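Local coordinates for CysQ, sulfite synthesis pathway protein (Bacteroides thetaiotaomicron VPI-5482, PDB 3B8B) that probably removes the 3'-phosphate of adenosine 3',5'-bisphosphate to give AMP, as a magnesium-dependent phosphatase of the inositol monophosphatase superfamily, at residues A[225-230]-A[284-289]; A[229-234]-A[257-262]. One frame throughout, in Å; residues are numbered along the deposited sequence. Where two conformers were deposited one is given.

Contact 1. Residues A[225-230]-A[284-289]; sequences IKICLV and FIVEAK. With SO4 (sulfate ion), chain B.
Val230 and Val286 make the tightest apolar meeting between helix 225-230 and strand 284-288, their branched side chains crossing at a slant. CG1 of Val286, placed anti to its own backbone N (chi1 -169°), reaches into the fork of Val230 and lies 3.8 Å from Val230 CB. Val286 CG1 is also 4.2 Å from Ile227 CG2, so one strand residue touches helix positions three apart, on the same side of the helix. Val230 CG1 goes on past it and rests 4.1 Å from Glu287 CA. No hydrogen bond joins the two segments, whose axes run 25° from parallel and 8.3 Å apart.

The polar business lies at the start of the helix. Lys226, its chain bent at chi3 and chi4, brings NZ to a sulfate ion, 3.0 Å from sulfate O4 and 3.1 Å from sulfate O1. The ammonium also bonds the carbonyls of Ser221 and Ser223, while Ser194 and Arg240 hold the sulfate too. An alanine in place of Lys226 would probably leave the sulfate with weaker charge compensation and those two carbonyls without this donor.

Tyr238 on strand 238-240, paired with strand 280-288, packs against Ile227 and Val286 and also touches Lys226. This is a helix laid against one face of an antiparallel sheet, as in the layered alpha/beta fold of the inositol monophosphatase family.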
loop_
_atom_site.group_PDB
_atom_site.type_symbol
_atom_site.label_atom_id
_atom_site.label_comp_id
_atom_site.label_asym_id
_atom_site.label_seq_id
_atom_site.Cartn_x
_atom_site.Cartn_y
_atom_site.Cartn_z
ATOM N N ILE A 225 4.679 2.835 2.305
ATOM C CA ILE A 225 4.927 4.261 2.158
ATOM C C ILE A 225 6.061 4.436 1.127
ATOM O O ILE A 225 6.125 5.438 0.428
ATOM C CB ILE A 225 5.300 4.920 3.505
ATOM C CG1 ILE A 225 4.208 4.672 4.542
ATOM C CG2 ILE A 225 5.558 6.401 3.296
ATOM C CD1 ILE A 225 4.549 5.164 5.952
ATOM N N LYS A 226 6.949 3.449 1.052
ATOM C CA LYS A 226 8.067 3.534 0.085
ATOM C C LYS A 226 7.573 3.638 -1.353
ATOM O O LYS A 226 8.165 4.342 -2.169
ATOM C CB LYS A 226 9.016 2.358 0.258
ATOM C CG LYS A 226 9.758 2.419 1.609
ATOM C CD LYS A 226 10.832 1.370 1.803
ATOM C CE LYS A 226 10.253 0.015 2.064
ATOM N NZ LYS A 226 9.467 -0.064 3.341
ATOM N N ILE A 227 6.466 2.965 -1.655
ATOM C CA ILE A 227 5.874 3.043 -2.990
ATOM C C ILE A 227 5.238 4.424 -3.151
ATOM O O ILE A 227 5.374 5.093 -4.191
ATOM C CB ILE A 227 4.823 1.926 -3.216
ATOM C CG1 ILE A 227 5.432 0.505 -3.052
ATOM C CG2 ILE A 227 4.180 2.126 -4.629
ATOM C CD1 ILE A 227 4.384 -0.604 -3.034
ATOM N N CYS A 228 4.558 4.875 -2.090
ATOM C CA CYS A 228 3.929 6.187 -2.064
ATOM C C CYS A 228 4.899 7.343 -2.274
ATOM O O CYS A 228 4.554 8.326 -2.899
ATOM C CB CYS A 228 3.143 6.402 -0.776
ATOM S SG CYS A 228 1.750 5.232 -0.598
ATOM N N LEU A 229 6.116 7.199 -1.769
ATOM C CA LEU A 229 7.113 8.260 -1.877
ATOM C C LEU A 229 7.458 8.472 -3.352
ATOM O O LEU A 229 7.682 9.602 -3.773
ATOM C CB LEU A 229 8.353 7.934 -1.072
ATOM C CG LEU A 229 8.214 8.128 0.445
ATOM C CD1 LEU A 229 9.371 7.426 1.143
ATOM C CD2 LEU A 229 8.232 9.647 0.721
ATOM N N VAL A 230 7.516 7.382 -4.117
ATOM C CA VAL A 230 7.743 7.530 -5.567
ATOM C C VAL A 230 6.530 8.170 -6.257
ATOM O O VAL A 230 6.682 9.069 -7.072
ATOM C CB VAL A 230 8.172 6.220 -6.226
ATOM C CG1 VAL A 230 8.478 6.442 -7.713
ATOM C CG2 VAL A 230 9.407 5.635 -5.501
ATOM N N PHE A 284 11.000 -6.240 -7.458
ATOM C CA PHE A 284 10.372 -5.123 -8.181
ATOM C C PHE A 284 11.149 -3.823 -8.029
ATOM O O PHE A 284 12.005 -3.698 -7.148
ATOM C CB PHE A 284 8.900 -4.952 -7.768
ATOM C CG PHE A 284 8.691 -4.506 -6.352
ATOM C CD1 PHE A 284 8.765 -3.163 -6.025
ATOM C CD2 PHE A 284 8.404 -5.417 -5.331
ATOM C CE1 PHE A 284 8.569 -2.732 -4.753
ATOM C CE2 PHE A 284 8.204 -4.977 -4.038
ATOM C CZ PHE A 284 8.272 -3.628 -3.751
ATOM N N ILE A 285 10.811 -2.880 -8.904
ATOM C CA ILE A 285 11.375 -1.531 -8.920
ATOM C C ILE A 285 10.255 -0.543 -9.230
ATOM O O ILE A 285 9.594 -0.655 -10.281
ATOM C CB ILE A 285 12.425 -1.353 -10.018
ATOM C CG1 ILE A 285 13.594 -2.321 -9.837
ATOM C CG2 ILE A 285 12.971 0.074 -10.037
ATOM C CD1 ILE A 285 14.444 -2.381 -11.043
ATOM N N VAL A 286 10.063 0.428 -8.346
ATOM C CA VAL A 286 9.091 1.484 -8.550
ATOM C C VAL A 286 9.837 2.705 -9.069
ATOM O O VAL A 286 10.806 3.163 -8.436
ATOM C CB VAL A 286 8.374 1.854 -7.239
ATOM C CG1 VAL A 286 7.154 2.779 -7.541
ATOM C CG2 VAL A 286 7.939 0.611 -6.441
ATOM N N GLU A 287 9.396 3.232 -10.206
ATOM C CA GLU A 287 10.058 4.388 -10.827
ATOM C C GLU A 287 9.063 5.036 -11.788
ATOM O O GLU A 287 7.969 4.518 -12.016
ATOM C CB GLU A 287 11.352 3.941 -11.544
ATOM C CG GLU A 287 11.110 2.957 -12.676
ATOM C CD GLU A 287 12.397 2.385 -13.327
ATOM O OE1 GLU A 287 12.983 1.422 -12.798
ATOM O OE2 GLU A 287 12.759 2.872 -14.396
ATOM N N ALA A 288 9.445 6.163 -12.384
ATOM C CA ALA A 288 8.629 6.791 -13.411
ATOM C C ALA A 288 8.333 5.834 -14.557
ATOM O O ALA A 288 9.191 5.027 -14.916
ATOM C CB ALA A 288 9.349 8.052 -13.937
ATOM N N LYS A 289 7.139 5.903 -15.123
ATOM C CA LYS A 289 6.797 5.030 -16.245
ATOM C C LYS A 289 7.819 5.238 -17.349
ATOM O O LYS A 289 8.143 6.367 -17.695
ATOM C CB LYS A 289 5.389 5.320 -16.759
ATOM C CG LYS A 289 4.881 4.338 -17.802
ATOM C CD LYS A 289 3.447 4.679 -18.260
ATOM C CE LYS A 289 2.986 3.768 -19.398
ATOM N NZ LYS A 289 2.777 2.385 -18.866
HETATM S S SO4 B . 8.969 -3.295 4.763
HETATM O O1 SO4 B . 8.523 -2.984 3.401
HETATM O O2 SO4 B . 7.772 -3.549 5.575
HETATM O O3 SO4 B . 9.748 -4.553 4.724
HETATM O O4 SO4 B . 9.812 -2.307 5.345
#

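Contact 2. Residues A[229-234]-A[257-262]; sequences LVAEGK and RAAGME
Ala231 and Met261, a selenomethionine, meet where two helix ends of the inositol monophosphatase fold come together, each closed by a Schellman motif. Gly233 ends helix 225-232 and Gly260 ends helix 246-258. Both have positive phi, 87° in each case, and a CB at either position would be pressed against the preceding carbonyl oxygen. In the first cap, Lys234 N bonds Leu229 O at 2.9 Å and Gly233 N bonds Val230 O. In the second, Gly260 N turns back to Arg257 O.

Apolar contacts carry the interface, and no hydrogen bond crosses it. The backbones come closest at Ala231 and Ala259, whose CB atoms are 3.8 Å apart; two small side chains let the helix ends approach this near. Ala231 also packs on Ile255, and Ala259 on Ala154. Beside the alanines, Met261 lies across the last turn of helix 225-232. With the chain bent at chi2 (-62°), its CG sits 3.9 Å from Ala231 CA, and its CG and selenium both lie against Val230 CG1.

No charged pair spans the two segments; the charges find partners within their own segment or elsewhere in the chain. In one of the two modelled conformers of Lys234, NZ reaches Glu232 OE2, so this bridge is doubtful, while Glu232 OE1 forms a salt bridge with Lys156. Arg257 NH1 approaches the syn lone pair of Glu262 OE2 at 2.9 Å, with a bent N-H...O angle of 131°; His253 bonds the other oxygen, OE1.

Carbonyl groups at the helix end face the interface as well: the CB of Ala259 touches Ala231 O, and the terminal methyl CE of Met261 stands 3.4 Å from Val230 O.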
loop_
_atom_site.group_PDB
_atom_site.type_symbol
_atom_site.label_atom_id
_atom_site.label_comp_id
_atom_site.label_asym_id
_atom_site.label_seq_id
_atom_site.Cartn_x
_atom_site.Cartn_y
_atom_site.Cartn_z
ATOM N N LEU A 229 6.116 7.199 -1.769
ATOM C CA LEU A 229 7.113 8.260 -1.877
ATOM C C LEU A 229 7.458 8.472 -3.352
ATOM O O LEU A 229 7.682 9.602 -3.773
ATOM C CB LEU A 229 8.353 7.934 -1.072
ATOM C CG LEU A 229 8.214 8.128 0.445
ATOM C CD1 LEU A 229 9.371 7.426 1.143
ATOM C CD2 LEU A 229 8.232 9.647 0.721
ATOM N N VAL A 230 7.516 7.382 -4.117
ATOM C CA VAL A 230 7.743 7.530 -5.567
ATOM C C VAL A 230 6.530 8.170 -6.257
ATOM O O VAL A 230 6.682 9.069 -7.072
ATOM C CB VAL A 230 8.172 6.220 -6.226
ATOM C CG1 VAL A 230 8.478 6.442 -7.713
ATOM C CG2 VAL A 230 9.407 5.635 -5.501
ATOM N N ALA A 231 5.326 7.724 -5.897
ATOM C CA ALA A 231 4.112 8.298 -6.448
ATOM C C ALA A 231 4.005 9.800 -6.121
ATOM O O ALA A 231 3.475 10.577 -6.913
ATOM C CB ALA A 231 2.887 7.521 -5.909
ATOM N N GLU A 232 4.503 10.201 -4.947
ATOM C CA GLU A 232 4.439 11.585 -4.495
ATOM C C GLU A 232 5.450 12.483 -5.195
ATOM O O GLU A 232 5.282 13.689 -5.218
ATOM C CB GLU A 232 4.674 11.644 -2.972
ATOM C CG GLU A 232 4.260 12.945 -2.368
ATOM C CD GLU A 232 4.203 12.917 -0.833
ATOM O OE1 GLU A 232 3.935 11.848 -0.244
ATOM O OE2 GLU A 232 4.512 14.004 -0.271
ATOM N N GLY A 233 6.460 11.879 -5.802
ATOM C CA GLY A 233 7.581 12.602 -6.389
ATOM C C GLY A 233 8.692 12.878 -5.392
ATOM O O GLY A 233 9.610 13.643 -5.713
ATOM N N LYS A 234 8.640 12.280 -4.213
ATOM C CA LYS A 234 9.652 12.494 -3.166
ATOM C C LYS A 234 10.874 11.597 -3.330
ATOM O O LYS A 234 11.933 11.845 -2.715
ATOM C CB LYS A 234 9.051 12.278 -1.778
ATOM C CG LYS A 234 7.951 13.266 -1.387
ATOM C CD LYS A 234 8.465 14.696 -1.246
ATOM C CE LYS A 234 7.464 15.610 -0.515
ATOM N NZ LYS A 234 6.253 15.976 -1.320
ATOM N N ARG A 257 0.711 3.894 -10.461
ATOM C CA ARG A 257 0.277 4.005 -11.853
ATOM C C ARG A 257 -0.500 5.287 -12.128
ATOM O O ARG A 257 -0.272 5.970 -13.132
ATOM C CB ARG A 257 -0.527 2.782 -12.264
ATOM C CG ARG A 257 0.356 1.579 -12.531
ATOM C CD ARG A 257 -0.422 0.266 -12.741
ATOM N NE ARG A 257 -1.438 0.356 -13.776
ATOM C CZ ARG A 257 -1.286 -0.003 -15.044
ATOM N NH1 ARG A 257 -0.115 -0.449 -15.517
ATOM N NH2 ARG A 257 -2.334 0.122 -15.867
ATOM N N ALA A 258 -1.407 5.625 -11.221
ATOM C CA ALA A 258 -2.255 6.802 -11.409
ATOM C C ALA A 258 -1.470 8.125 -11.258
ATOM O O ALA A 258 -1.923 9.176 -11.733
ATOM C CB ALA A 258 -3.450 6.767 -10.474
ATOM N N ALA A 259 -0.287 8.035 -10.646
ATOM C CA ALA A 259 0.667 9.145 -10.499
ATOM C C ALA A 259 1.724 9.227 -11.615
ATOM O O ALA A 259 2.583 10.107 -11.593
ATOM C CB ALA A 259 1.368 9.030 -9.107
ATOM N N GLY A 260 1.620 8.371 -12.635
ATOM C CA GLY A 260 2.555 8.362 -13.729
ATOM C C GLY A 260 3.786 7.513 -13.510
ATOM O O GLY A 260 4.755 7.591 -14.284
HETATM N N MSE A 261 3.744 6.694 -12.459
HETATM C CA MSE A 261 4.838 5.811 -12.111
HETATM C C MSE A 261 4.431 4.381 -12.484
HETATM O O MSE A 261 3.352 4.151 -13.035
HETATM C CB MSE A 261 5.188 5.891 -10.605
HETATM C CG MSE A 261 5.203 7.284 -10.025
HETATM SE SE MSE A 261 6.533 8.472 -10.829
HETATM C CE MSE A 261 5.787 10.187 -10.117
ATOM N N GLU A 262 5.294 3.425 -12.179
ATOM C CA GLU A 262 5.012 2.021 -12.445
ATOM C C GLU A 262 5.817 1.157 -11.476
ATOM O O GLU A 262 6.836 1.605 -10.938
ATOM C CB GLU A 262 5.329 1.695 -13.898
ATOM C CG GLU A 262 4.936 0.324 -14.400
ATOM C CD GLU A 262 3.487 0.009 -14.173
ATOM O OE1 GLU A 262 3.172 -0.478 -13.077
ATOM O OE2 GLU A 262 2.689 0.196 -15.106
#

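In the fold
Contacts 1 and 2 are two flanks of one helix, 225-232, and their centres lie about 6 Å apart. Val230 serves both: it packs on strand 280-288 in contact 1 and on the start of strand 261-265 in contact 2. Those strands are antiparallel neighbours, and the segments join directly through probable hydrogen bonds, Glu262 N to Glu287 O at 2.9 Å and Lys289 N to Gly260 O at 3.0 Å. Contact 1 is the nearer to the chemistry: the side chain of Ile227 is about 7 Å from that of Asp248 and about 8 Å from that of Asp108, both predicted magnesium ligands. Contact 2 lies away from the predicted sites.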